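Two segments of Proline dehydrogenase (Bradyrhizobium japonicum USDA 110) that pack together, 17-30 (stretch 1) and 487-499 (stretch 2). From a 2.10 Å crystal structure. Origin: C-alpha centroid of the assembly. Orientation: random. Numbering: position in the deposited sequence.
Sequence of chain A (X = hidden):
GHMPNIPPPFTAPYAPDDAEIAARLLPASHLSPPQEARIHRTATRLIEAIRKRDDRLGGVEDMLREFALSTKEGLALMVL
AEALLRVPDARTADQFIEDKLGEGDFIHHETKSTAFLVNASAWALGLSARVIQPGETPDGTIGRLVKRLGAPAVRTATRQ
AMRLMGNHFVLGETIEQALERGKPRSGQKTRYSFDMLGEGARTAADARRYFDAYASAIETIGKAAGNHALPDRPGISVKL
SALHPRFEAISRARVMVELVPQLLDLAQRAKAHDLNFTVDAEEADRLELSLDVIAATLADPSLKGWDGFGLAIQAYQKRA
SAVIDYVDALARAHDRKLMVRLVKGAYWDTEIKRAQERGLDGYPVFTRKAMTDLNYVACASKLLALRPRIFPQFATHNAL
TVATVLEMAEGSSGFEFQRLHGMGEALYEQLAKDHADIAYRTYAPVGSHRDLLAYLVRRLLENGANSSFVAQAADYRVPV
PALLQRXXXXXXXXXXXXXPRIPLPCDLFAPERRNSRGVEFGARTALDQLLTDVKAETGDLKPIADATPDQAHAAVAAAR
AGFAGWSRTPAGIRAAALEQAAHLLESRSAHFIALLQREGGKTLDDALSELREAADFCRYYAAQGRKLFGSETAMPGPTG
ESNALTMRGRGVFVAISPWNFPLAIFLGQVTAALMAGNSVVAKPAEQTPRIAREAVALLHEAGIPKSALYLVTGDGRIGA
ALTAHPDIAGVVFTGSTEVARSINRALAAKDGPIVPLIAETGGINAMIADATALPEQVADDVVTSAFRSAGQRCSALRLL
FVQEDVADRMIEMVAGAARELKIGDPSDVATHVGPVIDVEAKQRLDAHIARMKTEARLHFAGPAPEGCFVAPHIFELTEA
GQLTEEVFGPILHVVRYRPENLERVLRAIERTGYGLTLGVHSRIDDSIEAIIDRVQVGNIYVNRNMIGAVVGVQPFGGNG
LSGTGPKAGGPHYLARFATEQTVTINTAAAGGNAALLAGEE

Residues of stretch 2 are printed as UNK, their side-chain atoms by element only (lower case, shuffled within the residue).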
ATOM      1  N   ASP A  17      33.093 -15.583  -4.799  1.00 38.42           N
ATOM      2  CA  ASP A  17      31.660 -15.591  -4.495  1.00 35.47           C
ATOM      3  C   ASP A  17      31.338 -16.266  -3.162  1.00 32.43           C
ATOM      4  O   ASP A  17      31.706 -17.418  -2.931  1.00 26.48           O
ATOM      5  CB  ASP A  17      30.901 -16.284  -5.631  1.00 47.72           C
ATOM      6  CG  ASP A  17      29.445 -16.545  -5.293  1.00 56.68           C
ATOM      7  OD1 ASP A  17      28.716 -15.584  -4.958  1.00 58.25           O
ATOM      8  OD2 ASP A  17      29.028 -17.720  -5.374  1.00 60.88           O
ATOM      9  N   ASP A  18      30.629 -15.545  -2.297  1.00 32.66           N
ATOM     10  CA  ASP A  18      30.311 -16.030  -0.957  1.00 30.15           C
ATOM     11  C   ASP A  18      29.552 -17.355  -0.982  1.00 34.01           C
ATOM     12  O   ASP A  18      29.840 -18.261  -0.199  1.00 29.15           O
ATOM     13  CB  ASP A  18      29.483 -14.995  -0.192  1.00 28.07           C
ATOM     14  CG  ASP A  18      30.207 -13.669  -0.019  1.00 31.97           C
ATOM     15  OD1 ASP A  18      30.658 -13.082  -1.030  1.00 29.81           O
ATOM     16  OD2 ASP A  18      30.307 -13.204   1.135  1.00 26.30           O
ATOM     17  N   ALA A  19      28.573 -17.447  -1.878  1.00 34.69           N
ATOM     18  CA  ALA A  19      27.686 -18.605  -1.960  1.00 36.77           C
ATOM     19  C   ALA A  19      28.439 -19.913  -2.174  1.00 33.16           C
ATOM     20  O   ALA A  19      28.169 -20.912  -1.506  1.00 33.53           O
ATOM     21  CB  ALA A  19      26.656 -18.401  -3.066  1.00 35.87           C
ATOM     22  N   GLU A  20      29.376 -19.906  -3.116  1.00 33.47           N
ATOM     23  CA  GLU A  20      30.175 -21.093  -3.406  1.00 34.25           C
ATOM     24  C   GLU A  20      31.025 -21.508  -2.207  1.00 35.31           C
ATOM     25  O   GLU A  20      31.265 -22.697  -1.987  1.00 32.50           O
ATOM     26  CB  GLU A  20      31.053 -20.858  -4.637  1.00 39.48           C
ATOM     27  CG  GLU A  20      30.243 -20.581  -5.901  1.00 58.33           C
ATOM     28  CD  GLU A  20      31.106 -20.362  -7.131  1.00 70.08           C
ATOM     29  OE1 GLU A  20      32.283 -19.972  -6.974  1.00 75.95           O
ATOM     30  OE2 GLU A  20      30.602 -20.578  -8.254  1.00 71.44           O
ATOM     31  N   ILE A  21      31.491 -20.529  -1.436  1.00 33.69           N
ATOM     32  CA  ILE A  21      32.233 -20.833  -0.214  1.00 34.20           C
ATOM     33  C   ILE A  21      31.286 -21.466   0.801  1.00 25.62           C
ATOM     34  O   ILE A  21      31.597 -22.495   1.401  1.00 29.03           O
ATOM     35  CB  ILE A  21      32.922 -19.577   0.383  1.00 32.28           C
ATOM     36  CG1 ILE A  21      34.052 -19.106  -0.540  1.00 33.68           C
ATOM     37  CG2 ILE A  21      33.477 -19.872   1.770  1.00 22.63           C
ATOM     38  CD1 ILE A  21      34.710 -17.816  -0.100  1.00 37.56           C
ATOM     39  N   ALA A  22      30.116 -20.855   0.967  1.00 25.80           N
ATOM     40  CA  ALA A  22      29.101 -21.378   1.873  1.00 28.94           C
ATOM     41  C   ALA A  22      28.660 -22.792   1.484  1.00 32.00           C
ATOM     42  O   ALA A  22      28.293 -23.590   2.345  1.00 34.56           O
ATOM     43  CB  ALA A  22      27.900 -20.439   1.921  1.00 27.72           C
ATOM     44  N   ALA A  23      28.697 -23.100   0.191  1.00 30.29           N
ATOM     45  CA  ALA A  23      28.292 -24.421  -0.278  1.00 32.98           C
ATOM     46  C   ALA A  23      29.257 -25.491   0.220  1.00 37.97           C
ATOM     47  O   ALA A  23      28.905 -26.666   0.300  1.00 38.97           O
ATOM     48  CB  ALA A  23      28.190 -24.448  -1.809  1.00 28.88           C
ATOM     49  N   ARG A  24      30.476 -25.080   0.555  1.00 39.66           N
ATOM     50  CA  ARG A  24      31.464 -26.002   1.109  1.00 42.52           C
ATOM     51  C   ARG A  24      31.402 -26.014   2.638  1.00 44.81           C
ATOM     52  O   ARG A  24      31.379 -27.080   3.256  1.00 48.30           O
ATOM     53  CB  ARG A  24      32.879 -25.624   0.659  1.00 51.32           C
ATOM     54  CG  ARG A  24      33.080 -25.533  -0.849  1.00 61.69           C
ATOM     55  CD  ARG A  24      34.531 -25.193  -1.200  1.00 69.84           C
ATOM     56  NE  ARG A  24      35.006 -23.984  -0.522  1.00 76.49           N
ATOM     57  CZ  ARG A  24      35.818 -23.983   0.534  1.00 78.11           C
ATOM     58  NH1 ARG A  24      36.258 -25.129   1.039  1.00 78.98           N
ATOM     59  NH2 ARG A  24      36.195 -22.835   1.087  1.00 73.40           N
ATOM     60  N   LEU A  25      31.367 -24.825   3.238  1.00 32.07           N
ATOM     61  CA  LEU A  25      31.455 -24.687   4.693  1.00 35.27           C
ATOM     62  C   LEU A  25      30.235 -25.201   5.453  1.00 34.45           C
ATOM     63  O   LEU A  25      30.369 -25.703   6.568  1.00 29.30           O
ATOM     64  CB  LEU A  25      31.713 -23.227   5.091  1.00 31.89           C
ATOM     65  CG  LEU A  25      32.927 -22.519   4.491  1.00 31.26           C
ATOM     66  CD1 LEU A  25      32.989 -21.092   5.015  1.00 27.46           C
ATOM     67  CD2 LEU A  25      34.230 -23.270   4.778  1.00 33.09           C
ATOM     68  N   LEU A  26      29.049 -25.065   4.865  1.00 35.78           N
ATOM     69  CA  LEU A  26      27.822 -25.448   5.563  1.00 35.56           C
ATOM     70  C   LEU A  26      27.734 -26.950   5.860  1.00 38.05           C
ATOM     71  O   LEU A  26      27.475 -27.344   6.996  1.00 36.96           O
ATOM     72  CB  LEU A  26      26.575 -24.962   4.816  1.00 31.09           C
ATOM     73  CG  LEU A  26      26.244 -23.470   4.932  1.00 33.31           C
ATOM     74  CD1 LEU A  26      25.102 -23.094   3.999  1.00 35.59           C
ATOM     75  CD2 LEU A  26      25.898 -23.092   6.358  1.00 34.94           C
ATOM     76  N   PRO A  27      27.941 -27.798   4.842  1.00 43.24           N
ATOM     77  CA  PRO A  27      27.877 -29.234   5.138  1.00 41.69           C
ATOM     78  C   PRO A  27      28.999 -29.668   6.076  1.00 40.23           C
ATOM     79  O   PRO A  27      28.759 -30.446   6.999  1.00 41.73           O
ATOM     80  CB  PRO A  27      28.049 -29.889   3.762  1.00 43.09           C
ATOM     81  CG  PRO A  27      27.663 -28.826   2.779  1.00 41.75           C
ATOM     82  CD  PRO A  27      28.075 -27.528   3.400  1.00 38.59           C
ATOM     83  N   ALA A  28      30.204 -29.159   5.850  1.00 42.20           N
ATOM     84  CA  ALA A  28      31.364 -29.562   6.640  1.00 45.45           C
ATOM     85  C   ALA A  28      31.263 -29.152   8.111  1.00 43.68           C
ATOM     86  O   ALA A  28      31.971 -29.695   8.960  1.00 43.83           O
ATOM     87  CB  ALA A  28      32.647 -29.013   6.022  1.00 44.85           C
ATOM     88  N   SER A  29      30.383 -28.199   8.409  1.00 40.07           N
ATOM     89  CA  SER A  29      30.252 -27.686   9.771  1.00 38.76           C
ATOM     90  C   SER A  29      29.475 -28.644  10.664  1.00 36.57           C
ATOM     91  O   SER A  29      29.466 -28.489  11.884  1.00 30.54           O
ATOM     92  CB  SER A  29      29.557 -26.321   9.780  1.00 36.41           C
ATOM     93  OG  SER A  29      28.160 -26.462   9.566  1.00 34.21           O
ATOM     94  N   HIS A  30      28.824 -29.628  10.051  1.00 42.96           N
ATOM     95  CA  HIS A  30      27.956 -30.544  10.787  1.00 45.07           C
ATOM     96  C   HIS A  30      28.686 -31.230  11.933  1.00 41.07           C
ATOM     97  O   HIS A  30      29.839 -31.636  11.798  1.00 44.22           O
ATOM     98  CB  HIS A  30      27.336 -31.586   9.851  1.00 52.59           C
ATOM     99  CG  HIS A  30      26.598 -32.679  10.563  1.00 59.63           C
ATOM    100  ND1 HIS A  30      25.300 -32.538  11.008  1.00 56.26           N
ATOM    101  CD2 HIS A  30      26.977 -33.936  10.902  1.00 59.77           C
ATOM    102  CE1 HIS A  30      24.912 -33.659  11.589  1.00 57.22           C
ATOM    103  NE2 HIS A  30      25.911 -34.523  11.539  1.00 60.98           N
ATOM    104  N   UNK A 487      26.271 -20.848  13.781  1.00 35.59           N
ATOM    105  CA  UNK A 487      26.415 -20.006  12.587  1.00 33.99           C
ATOM    106  C   UNK A 487      25.722 -20.604  11.365  1.00 29.36           C
ATOM    107  O   UNK A 487      25.057 -19.880  10.623  1.00 24.17           O
ATOM    108  c   UNK A 487      28.487 -20.105  13.783  1.00 29.58           C
ATOM    109  c   UNK A 487      27.564 -21.083  14.454  1.00 32.81           C
ATOM    110  c   UNK A 487      27.934 -19.953  12.387  1.00 34.74           C
ATOM    111  N   UNK A 488      25.875 -21.907  11.162  1.00 27.46           N
ATOM    112  CA  UNK A 488      25.221 -22.589  10.052  1.00 29.50           C
ATOM    113  C   UNK A 488      23.704 -22.403  10.083  1.00 38.34           C
ATOM    114  O   UNK A 488      23.060 -22.334   9.038  1.00 36.90           O
ATOM    115  c   UNK A 488      25.580 -24.074  10.045  1.00 31.11           C
ATOM    116  N   UNK A 489      23.134 -22.313  11.281  1.00 39.76           N
ATOM    117  CA  UNK A 489      21.687 -22.162  11.411  1.00 40.47           C
ATOM    118  C   UNK A 489      21.225 -20.738  11.145  1.00 39.64           C
ATOM    119  O   UNK A 489      20.038 -20.491  10.928  1.00 46.35           O
ATOM    120  c   UNK A 489      21.221 -22.628  12.789  1.00 43.04           C
ATOM    121  o   UNK A 489      21.275 -24.850  11.946  1.00 45.97           O
ATOM    122  c   UNK A 489      21.353 -24.128  12.966  1.00 42.08           C
ATOM    123  o   UNK A 489      21.541 -24.580  14.114  1.00 35.30           O
ATOM    124  N   UNK A 490      22.168 -19.802  11.165  1.00 34.72           N
ATOM    125  CA  UNK A 490      21.861 -18.411  10.860  1.00 30.32           C
ATOM    126  C   UNK A 490      21.885 -18.198   9.355  1.00 31.66           C
ATOM    127  O   UNK A 490      21.117 -17.398   8.819  1.00 29.06           O
ATOM    128  c   UNK A 490      22.859 -17.484  11.549  1.00 31.47           C
ATOM    129  N   UNK A 491      22.778 -18.920   8.682  1.00 34.16           N
ATOM    130  CA  UNK A 491      22.930 -18.837   7.231  1.00 36.46           C
ATOM    131  C   UNK A 491      21.906 -19.712   6.499  1.00 38.40           C
ATOM    132  O   UNK A 491      21.293 -19.279   5.525  1.00 40.44           O
ATOM    133  c   UNK A 491      25.156 -16.863   7.197  1.00 35.87           C
ATOM    134  c   UNK A 491      24.360 -19.254   6.795  1.00 31.61           C
ATOM    135  c   UNK A 491      24.496 -19.240   5.279  1.00 36.18           C
ATOM    136  c   UNK A 491      25.409 -18.334   7.430  1.00 29.28           C
ATOM    137  N   UNK A 492      21.744 -20.941   6.983  1.00 37.16           N
ATOM    138  CA  UNK A 492      20.822 -21.941   6.427  1.00 43.81           C
ATOM    139  C   UNK A 492      21.094 -22.361   4.976  1.00 48.59           C
ATOM    140  O   UNK A 492      21.187 -23.553   4.684  1.00 49.70           O
ATOM    141  c   UNK A 492      19.318 -21.569   6.632  1.00 56.12           C
ATOM    142  c   UNK A 492      19.096 -20.938   8.003  1.00 48.21           C
ATOM    143  c   UNK A 492      18.812 -20.655   5.525  1.00 64.90           C
ATOM    144  N   UNK A 493      21.232 -21.392   4.078  1.00 47.29           N
ATOM    145  CA  UNK A 493      21.369 -21.681   2.653  1.00 45.90           C
ATOM    146  C   UNK A 493      22.530 -20.913   2.028  1.00 38.64           C
ATOM    147  O   UNK A 493      22.696 -19.722   2.280  1.00 39.62           O
ATOM    148  n   UNK A 493      21.784 -22.083  -3.900  1.00 49.73           N
ATOM    149  n   UNK A 493      20.939 -21.693  -1.796  1.00 49.95           N
ATOM    150  c   UNK A 493      20.246 -20.911   0.460  1.00 49.67           C
ATOM    151  c   UNK A 493      20.438 -22.098  -0.484  1.00 54.34           C
ATOM    152  c   UNK A 493      21.344 -22.540  -2.737  1.00 50.43           C
ATOM    153  n   UNK A 493      21.315 -23.847  -2.515  1.00 55.06           N
ATOM    154  c   UNK A 493      20.065 -21.342   1.918  1.00 42.85           C
ATOM    155  N   UNK A 494      23.332 -21.599   1.201  1.00 37.83           N
ATOM    156  CA  UNK A 494      24.486 -21.017   0.509  1.00 37.87           C
ATOM    157  C   UNK A 494      24.182 -19.665  -0.133  1.00 42.61           C
ATOM    158  O   UNK A 494      24.944 -18.713   0.057  1.00 36.90           O
ATOM    159  c   UNK A 494      23.199 -23.042   0.931  1.00 42.78           C
ATOM    160  c   UNK A 494      24.796 -22.057  -0.570  1.00 37.73           C
ATOM    161  c   UNK A 494      24.386 -23.347   0.045  1.00 42.45           C
ATOM    162  N   UNK A 495      23.082 -19.581  -0.875  1.00 44.18           N
ATOM    163  CA  UNK A 495      22.731 -18.353  -1.587  1.00 43.61           C
ATOM    164  C   UNK A 495      22.424 -17.199  -0.632  1.00 37.86           C
ATOM    165  O   UNK A 495      22.332 -16.042  -1.052  1.00 32.80           O
ATOM    166  c   UNK A 495      19.054 -18.928  -2.818  1.00 76.49           C
ATOM    167  o   UNK A 495      19.296 -19.467  -3.900  1.00 81.59           O
ATOM    168  c   UNK A 495      20.179 -18.500  -1.886  1.00 63.89           C
ATOM    169  n   UNK A 495      17.814 -18.695  -2.396  1.00 74.92           N
ATOM    170  c   UNK A 495      21.550 -18.589  -2.540  1.00 52.78           C
ATOM    171  N   UNK A 496      22.269 -17.517   0.651  1.00 35.22           N
ATOM    172  CA  UNK A 496      22.029 -16.499   1.671  1.00 37.91           C
ATOM    173  C   UNK A 496      23.331 -16.038   2.336  1.00 30.79           C
ATOM    174  O   UNK A 496      23.310 -15.317   3.333  1.00 28.51           O
ATOM    175  c   UNK A 496      21.055 -17.021   2.721  1.00 34.38           C
ATOM    176  N   UNK A 497      24.463 -16.451   1.779  1.00 31.79           N
ATOM    177  CA  UNK A 497      25.757 -16.181   2.402  1.00 25.10           C
ATOM    178  C   UNK A 497      26.052 -14.681   2.508  1.00 23.25           C
ATOM    179  O   UNK A 497      26.367 -14.177   3.587  1.00 27.73           O
ATOM    180  c   UNK A 497      26.866 -16.907   1.651  1.00 24.44           C
ATOM    181  N   UNK A 498      25.941 -13.974   1.387  1.00 22.91           N
ATOM    182  CA  UNK A 498      26.185 -12.535   1.348  1.00 28.22           C
ATOM    183  C   UNK A 498      25.108 -11.762   2.102  1.00 31.36           C
ATOM    184  O   UNK A 498      23.965 -12.200   2.177  1.00 35.91           O
ATOM    185  c   UNK A 498      26.259 -12.060  -0.094  1.00 25.74           C
ATOM    186  N   UNK A 499      25.469 -10.612   2.662  1.00 26.69           N
ATOM    187  CA  UNK A 499      24.486  -9.777   3.342  1.00 22.77           C
ATOM    188  C   UNK A 499      23.564  -9.132   2.315  1.00 27.25           C
ATOM    189  O   UNK A 499      24.038  -8.505   1.366  1.00 26.95           O
ATOM    190  c   UNK A 499      22.549  -6.839   5.889  1.00 38.55           C
ATOM    191  n   UNK A 499      23.155  -7.347   6.946  1.00 37.53           N
ATOM    192  c   UNK A 499      24.237  -8.058   5.174  1.00 35.82           C
ATOM    193  n   UNK A 499      23.183  -7.253   4.807  1.00 37.73           N
ATOM    194  c   UNK A 499      25.153  -8.693   4.178  1.00 26.13           C
ATOM    195  c   UNK A 499      24.214  -8.115   6.528  1.00 37.22           C
TER
HETATM  196  O   HOH W   1      29.213 -13.368   3.481  1.00 23.66           O

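Position 487 carries three side-chain carbons that close a ring onto its own backbone N, which identifies Pro487; the ring makes no contact with stretch 1. Position 488 has one carbon. That CB lies 3.5 Å from Ser29 OG and 3.8 Å from Leu26 CD2, and its CA-to-CB bond points toward stretch 1; a single carbon means Ala488. Position 489 has two carbons, the second bearing two oxygens: a carboxylate on a short stem, Asp489, without contact across the interface. Position 490 again has one carbon, out of reach of stretch 1, and is Ala490.

At position 491 four carbons fork at the first, with one arm two carbons long. Branching at CB with unequal arms gives Ile491, both chi angles in m. Its CG2 is 4.1 Å from Leu26 CD1, while the end of the side chain leads away. Position 492 has one carbon carrying two more, the symmetric fork of Val492. It is the first residue after the helix to leave helical phi/psi, and its phi of 61° is positive; its CA-to-CB bond points away, and its closest approach is by backbone, Val492 O to Leu26 CD1 at 4.0 Å.

Position 493 shows three carbons, a nitrogen, then a carbon with two further nitrogens, a guanidinium and hence Arg493. Its CA-to-CB bond points away, and the nearest contact is the backbone C, 3.9 Å from Leu26 CD1. Position 494 has three carbons closing a ring onto N, so it is Pro494. Its CD is 3.6 Å from Leu26 CD1, its CB 4.3 Å from both Ala22 CB and Ala23 CB.

Position 495 has three carbons, the third carrying one oxygen and one nitrogen, an amide, and is Gln495. Its CA-to-CB bond points away, and its closest atom to stretch 1 is the CA, 4.2 Å from Ala19 CB. Positions 496 and 497 have one carbon each. The first, Ala496, points away; the second, Ala497, points toward stretch 1, its CB 3.7 Å from both Asp18 CB and Ala22 CB. Position 498, also one carbon, is Ala498, whose CB lies 4.3 Å from Asp18 CG. Position 499 has one carbon followed by a five-membered ring of three carbons and two nitrogens, an imidazole, and is His499, which makes no contact with stretch 1.

The contact buries 453 Å² without a direct hydrogen bond between the stretches. Leu26, with 92 Å² covered, reaches Ala488 through CD2 and Pro494 through CD1. Toward the N-terminal end of the helix, at the alanines, the backbones come close: the CA atoms of Ala19 and Pro494 are 4.7 Å apart, and Ala19 CA makes a CA-H...O contact with Pro494 O at 3.4 Å, with 143° at H. Polar linkage comes through water 1, which donates to Asp18 OD2 at 2.6 Å and to Ala497 O at 3.0 Å. Ser29 OG, despite touching Ala488 CB, donates to Leu26 O at 2.8 Å, within its own stretch.

Stretch 2 487-499: PADAIVRPQAAAH
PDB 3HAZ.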